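Local coordinates for iron-only hydrogenase system regulator (Thermotoga maritima, PDB 2NZC) that probably takes part in regulating the iron-only hydrogenase system, at the interface of chains A and B. Residues are numbered along the deposited sequence; one frame, centred on the assembly and turned at random. Chains: chain A/B, Hypothetical protein.

Contact 1: the interface of chains A and B. Residues chain A 13, 43, 46, 48, 50, 76; chain B 81-84.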
loop_
_atom_site.group_PDB
_atom_site.type_symbol
_atom_site.label_atom_id
_atom_site.label_comp_id
_atom_site.label_asym_id
_atom_site.label_seq_id
_atom_site.Cartn_x
_atom_site.Cartn_y
_atom_site.Cartn_z
ATOM N N VAL A 13 -12.390 8.379 2.377
ATOM C CA VAL A 13 -13.016 7.594 3.439
ATOM C C VAL A 13 -14.462 7.347 3.007
ATOM O O VAL A 13 -15.162 8.295 2.641
ATOM C CB VAL A 13 -12.975 8.311 4.807
ATOM C CG1 VAL A 13 -13.745 7.517 5.846
ATOM C CG2 VAL A 13 -11.518 8.495 5.258
ATOM N N VAL A 43 -11.988 -0.837 7.349
ATOM C CA VAL A 43 -12.041 -0.733 8.790
ATOM C C VAL A 43 -13.362 -1.348 9.225
ATOM O O VAL A 43 -14.360 -0.653 9.378
ATOM C CB VAL A 43 -11.928 0.736 9.250
ATOM C CG1 VAL A 43 -11.823 0.807 10.774
ATOM C CG2 VAL A 43 -10.725 1.388 8.581
ATOM N N GLU A 46 -15.582 -0.218 12.127
ATOM C CA GLU A 46 -16.259 1.070 11.945
ATOM C C GLU A 46 -17.219 1.104 10.751
ATOM O O GLU A 46 -17.818 2.142 10.474
ATOM C CB GLU A 46 -15.240 2.209 11.813
ATOM C CG GLU A 46 -14.368 2.446 13.058
ATOM C CD GLU A 46 -15.139 2.550 14.346
ATOM O OE1 GLU A 46 -16.217 3.174 14.363
ATOM O OE2 GLU A 46 -14.654 2.006 15.361
HETATM N N MSE A 48 -16.443 0.999 7.502
HETATM C CA MSE A 48 -15.915 2.012 6.648
HETATM C C MSE A 48 -14.719 1.427 5.921
HETATM O O MSE A 48 -14.214 0.379 6.298
HETATM C CB MSE A 48 -15.478 3.212 7.483
HETATM C CG MSE A 48 -16.564 3.754 8.403
HETATM SE SE MSE A 48 -16.134 5.558 8.876
HETATM C CE MSE A 48 -16.211 6.254 7.071
ATOM N N ILE A 50 -10.959 2.778 3.763
ATOM C CA ILE A 50 -10.041 3.876 3.431
ATOM C C ILE A 50 -9.446 3.549 2.084
ATOM O O ILE A 50 -9.075 2.409 1.850
ATOM C CB ILE A 50 -8.886 3.971 4.494
ATOM C CG1 ILE A 50 -9.460 4.375 5.850
ATOM C CG2 ILE A 50 -7.787 4.966 4.040
ATOM C CD1 ILE A 50 -8.496 4.104 7.067
ATOM N N ARG A 76 -15.909 10.978 1.902
ATOM C CA ARG A 76 -15.150 12.163 2.257
ATOM C C ARG A 76 -13.842 12.045 1.496
ATOM O O ARG A 76 -13.250 10.952 1.436
ATOM C CB ARG A 76 -14.871 12.196 3.755
ATOM C CG ARG A 76 -16.038 12.633 4.618
ATOM C CD ARG A 76 -15.799 12.195 6.057
ATOM N NE ARG A 76 -14.588 12.778 6.632
ATOM C CZ ARG A 76 -13.794 12.149 7.495
ATOM N NH1 ARG A 76 -14.074 10.908 7.870
ATOM N NH2 ARG A 76 -12.725 12.764 7.980
ATOM N N PRO B 81 -9.252 12.448 10.696
ATOM C CA PRO B 81 -9.847 11.341 11.452
ATOM C C PRO B 81 -10.717 10.465 10.554
ATOM O O PRO B 81 -11.303 10.974 9.603
ATOM C CB PRO B 81 -10.693 12.041 12.515
ATOM C CG PRO B 81 -11.073 13.374 11.897
ATOM C CD PRO B 81 -9.933 13.737 10.946
ATOM N N LEU B 82 -10.790 9.161 10.834
ATOM C CA LEU B 82 -11.677 8.277 10.084
ATOM C C LEU B 82 -13.132 8.695 10.272
ATOM O O LEU B 82 -13.910 8.699 9.321
ATOM C CB LEU B 82 -11.510 6.845 10.562
ATOM C CG LEU B 82 -12.316 5.783 9.841
ATOM C CD1 LEU B 82 -11.772 5.586 8.417
ATOM C CD2 LEU B 82 -12.296 4.482 10.634
ATOM N N LYS B 83 -13.487 9.039 11.506
ATOM C CA LYS B 83 -14.832 9.466 11.836
ATOM C C LYS B 83 -14.806 10.945 12.219
ATOM O O LYS B 83 -13.984 11.363 13.034
ATOM C CB LYS B 83 -15.395 8.592 12.954
ATOM C CG LYS B 83 -15.557 7.146 12.492
ATOM C CD LYS B 83 -16.052 6.235 13.590
ATOM C CE LYS B 83 -17.509 6.449 13.907
ATOM N NZ LYS B 83 -17.874 5.613 15.093
ATOM N N ARG B 84 -15.681 11.724 11.594
ATOM C CA ARG B 84 -15.662 13.182 11.710
ATOM C C ARG B 84 -15.935 13.688 13.108
ATOM O O ARG B 84 -16.636 13.039 13.880
HETATM O O HOH W 1 -16.040 9.322 7.740
#

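Contact 2: the interface of chains A and B. Residues chain A 9, 11, 52-54, 80; chain B 10-11, 13, 50, 52, 78.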
loop_
_atom_site.group_PDB
_atom_site.type_symbol
_atom_site.label_atom_id
_atom_site.label_comp_id
_atom_site.label_asym_id
_atom_site.label_seq_id
_atom_site.Cartn_x
_atom_site.Cartn_y
_atom_site.Cartn_z
ATOM N N ILE A 9 -2.172 13.417 -4.360
ATOM C CA ILE A 9 -2.504 12.327 -3.474
ATOM C C ILE A 9 -3.970 12.498 -3.108
ATOM O O ILE A 9 -4.391 13.607 -2.797
ATOM C CB ILE A 9 -1.631 12.389 -2.232
ATOM C CG1 ILE A 9 -0.154 12.371 -2.631
ATOM C CG2 ILE A 9 -1.988 11.272 -1.291
ATOM C CD1 ILE A 9 0.754 12.986 -1.583
ATOM N N THR A 11 -6.938 11.001 -0.529
ATOM C CA THR A 11 -7.369 10.118 0.536
ATOM C C THR A 11 -8.897 10.113 0.510
ATOM O O THR A 11 -9.520 11.182 0.517
ATOM C CB THR A 11 -6.896 10.629 1.874
ATOM O OG1 THR A 11 -5.455 10.689 1.871
ATOM C CG2 THR A 11 -7.368 9.689 2.993
ATOM N N PHE A 52 -6.360 5.069 -0.462
ATOM C CA PHE A 52 -5.278 6.035 -0.725
ATOM C C PHE A 52 -4.933 5.911 -2.201
ATOM O O PHE A 52 -4.798 4.793 -2.712
ATOM C CB PHE A 52 -4.002 5.694 0.015
ATOM C CG PHE A 52 -4.102 5.761 1.519
ATOM C CD1 PHE A 52 -4.141 6.997 2.173
ATOM C CD2 PHE A 52 -4.050 4.600 2.279
ATOM C CE1 PHE A 52 -4.151 7.072 3.598
ATOM C CE2 PHE A 52 -4.069 4.664 3.689
ATOM C CZ PHE A 52 -4.129 5.892 4.342
ATOM N N LEU A 53 -4.752 7.035 -2.870
ATOM C CA LEU A 53 -4.401 7.016 -4.313
ATOM C C LEU A 53 -3.312 8.022 -4.583
ATOM O O LEU A 53 -3.293 9.128 -4.012
ATOM C CB LEU A 53 -5.604 7.403 -5.208
ATOM C CG LEU A 53 -6.951 6.682 -5.076
ATOM C CD1 LEU A 53 -8.034 7.598 -5.639
ATOM C CD2 LEU A 53 -6.949 5.382 -5.864
ATOM N N VAL A 54 -2.422 7.661 -5.502
ATOM C CA VAL A 54 -1.515 8.614 -6.071
ATOM C C VAL A 54 -1.824 8.719 -7.554
ATOM O O VAL A 54 -1.917 7.687 -8.244
ATOM C CB VAL A 54 -0.035 8.153 -5.855
ATOM C CG1 VAL A 54 0.924 9.146 -6.524
ATOM C CG2 VAL A 54 0.237 8.037 -4.352
ATOM N N VAL A 80 -4.232 16.321 -1.870
ATOM C CA VAL A 80 -2.980 16.999 -1.491
ATOM C C VAL A 80 -2.090 17.002 -2.725
ATOM O O VAL A 80 -1.680 15.917 -3.161
ATOM C CB VAL A 80 -2.188 16.170 -0.415
ATOM C CG1 VAL A 80 -0.951 16.955 0.103
ATOM C CG2 VAL A 80 -3.074 15.721 0.737
ATOM N N LEU B 10 -2.843 9.468 8.081
ATOM C CA LEU B 10 -1.866 10.546 7.835
ATOM C C LEU B 10 -1.343 10.424 6.449
ATOM O O LEU B 10 -1.081 9.311 5.984
ATOM C CB LEU B 10 -0.665 10.457 8.786
ATOM C CG LEU B 10 -0.889 11.169 10.105
ATOM C CD1 LEU B 10 -1.809 10.315 10.931
ATOM C CD2 LEU B 10 0.425 11.366 10.837
ATOM N N THR B 11 -1.170 11.560 5.786
ATOM C CA THR B 11 -0.416 11.600 4.549
ATOM C C THR B 11 0.801 12.455 4.806
ATOM O O THR B 11 0.688 13.582 5.303
ATOM C CB THR B 11 -1.229 12.231 3.412
ATOM O OG1 THR B 11 -2.416 11.461 3.189
ATOM C CG2 THR B 11 -0.435 12.234 2.146
ATOM N N VAL B 13 4.381 13.957 2.998
ATOM C CA VAL B 13 5.224 14.196 1.825
ATOM C C VAL B 13 6.597 14.709 2.292
ATOM O O VAL B 13 6.691 15.729 2.999
ATOM C CB VAL B 13 4.582 15.164 0.813
ATOM C CG1 VAL B 13 5.577 15.518 -0.329
ATOM C CG2 VAL B 13 3.315 14.566 0.207
ATOM N N ILE B 50 6.263 9.770 -0.678
ATOM C CA ILE B 50 4.957 9.854 -0.039
ATOM C C ILE B 50 4.908 8.725 0.978
ATOM O O ILE B 50 5.350 7.598 0.700
ATOM C CB ILE B 50 3.792 9.728 -1.087
ATOM C CG1 ILE B 50 3.820 10.927 -2.023
ATOM C CG2 ILE B 50 2.415 9.607 -0.401
ATOM C CD1 ILE B 50 3.049 10.698 -3.353
ATOM N N PHE B 52 1.935 6.978 3.583
ATOM C CA PHE B 52 0.541 6.928 4.025
ATOM C C PHE B 52 0.552 6.110 5.289
ATOM O O PHE B 52 1.164 5.024 5.327
ATOM C CB PHE B 52 -0.363 6.162 3.045
ATOM C CG PHE B 52 -0.504 6.798 1.687
ATOM C CD1 PHE B 52 -1.134 8.030 1.538
ATOM C CD2 PHE B 52 -0.079 6.131 0.551
ATOM C CE1 PHE B 52 -1.302 8.590 0.255
ATOM C CE2 PHE B 52 -0.251 6.684 -0.713
ATOM C CZ PHE B 52 -0.855 7.925 -0.849
ATOM N N LYS B 78 -0.665 15.811 6.553
ATOM C CA LYS B 78 -2.107 16.069 6.748
ATOM C C LYS B 78 -2.633 14.908 7.560
ATOM O O LYS B 78 -2.326 13.757 7.230
ATOM C CB LYS B 78 -2.875 16.110 5.420
ATOM C CG LYS B 78 -2.569 17.304 4.514
ATOM C CD LYS B 78 -3.146 18.604 5.077
ATOM C CE LYS B 78 -2.796 19.812 4.220
ATOM N NZ LYS B 78 -3.416 21.058 4.749
#

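Contact 1: the interface of chains A and B
The C-terminal tail of chain B, from the end of strand 75-81 through B:Lys83, lies against strands 6-15, 37-43, 48-57 and 75-81 of chain A and the 3-10 helix 44-46. B:Leu82 enters a hydrophobic pocket there and loses 92 Å² of surface to the partner. Its CG is anti to the backbone N (chi1 -177°), which points the forked tip into chain A. The two methyls part company. B:Leu82 CD1 sits 3.7 Å from A:Ile50 CG1 and also touches A:Val13 CG1. B:Leu82 CD2 meets A:Val43 CG1 tip to tip at 3.7 Å and rests on the aliphatic CG of A:Glu46. Between these branches, the selenium of A:Met48, a selenomethionine, passes the B:Leu82 stem in the opposite direction, with SE 3.9 Å from CG.

Polar contacts flank the pocket. The guanidinium of A:Arg76 takes hold of the tail backbone. A:Arg76 NH2 gives a fairly straight hydrogen bond of 2.8 Å to the carbonyl O of B:Pro81, nearly along the C=O axis. A:Arg76 NH1 bonds the carbonyl O of B:Leu82 at 2.6 Å. That bond is bent, 123° at the hydrogen, and the donor stands above the carbonyl plane. Both oxygens lie close to the guanidinium plane. Water 1 also lies in that plane, on the NE side of A:Arg76 NH1, and binds both NH1 and B:Leu82 O, so that oxygen is gripped twice. An alanine at A:Arg76 would remove the guanidinium, and the carbonyls of B:Pro81 and B:Leu82 would probably lose these side-chain donors, setting the tail freer to move. On the other flank, B:Lys83 runs past A:Met48 and bends at chi3 (73°) toward A:Glu46. The two side chains cross at about a right angle. The amine NZ of B:Lys83 forms a salt bridge of 3.0 Å with the carboxylate OE1 of A:Glu46, approaching nearly along its C-O axis.

Contact 2: the interface of chains A and B
B:Phe52, A:Ile9 and B:Thr11 bury most surface in this patch, where the sheets of the two chains meet face to face. Strands 6-15, 48-57 and 75-81 of each chain supply the side chains. B:Phe52, with 64 Å² hidden, stacks on A:Phe52. The ring centroids of the two phenylalanines are 4.5 Å apart and their planes are tilted by 25°. The side chains slide past each other in opposite directions, which brings each CB over the other ring. A:Phe52 CB lies 3.7 Å from the centroid of the B:Phe52 ring, and B:Phe52 CB lies 3.8 Å from that of A:Phe52. These are CH-pi contacts. Both residues have CG anti to the carbonyl carbon (chi1 -65°), in keeping with this nearly symmetric pairing. The second face of the B:Phe52 ring carries CG2 of its own neighbour B:Ile50, offset toward the rim. The B:Phe52 ring therefore lies between A:Phe52 on one face and B:Ile50 of its own chain on the other. Its tip, B:Phe52 CZ, touches A:Val54 CG2 at 3.7 Å.

A:Ile9 places its CG2 methyl at the edge of the same ring, in the ring plane, though the modelled approach there is too close and its detail is doubtful. Its longer branch reaches further into chain B. There A:Ile9 CD1 packs 3.5 Å from B:Val13 CG2, and A:Ile9 CG1 meets B:Ile50 CD1 tip to tip at 3.7 Å. The CG2 methyl of B:Thr11 lies against the A:Ile9 branches. The hydroxyl OG1 of B:Thr11 stands 3.4 Å from A:Thr11 OG1, too far for a hydrogen bond to be claimed. At the border, A:Val80 CG2 lies against B:Lys78 CG, and the two side chains cross obliquely.

No polar bond crosses this patch. Apolar side chains and the paired rings join the two sheets, and the patch forms the greasy centre of what may be the protein's dimer interface.

The C-alpha centres of contact 1 and contact 2 are about 15 Å apart on one two-fold interface. Strands 6-15, 48-57 and 75-81 serve both. Position 50 appears in each: A:Ile50 faces the tail in contact 1, and B:Ile50 faces the opposing sheet in contact 2. Position 13 does likewise. Contact 2 lies toward the middle, while contact 1 and its twin lie toward the ends, where each tail is exchanged onto its partner. Apolar sheet packing is thus flanked by tails anchored by both apolar and polar contacts. This is consistent with a dimer within the four-chain deposited assembly, though the structure alone does not show the state in the cell.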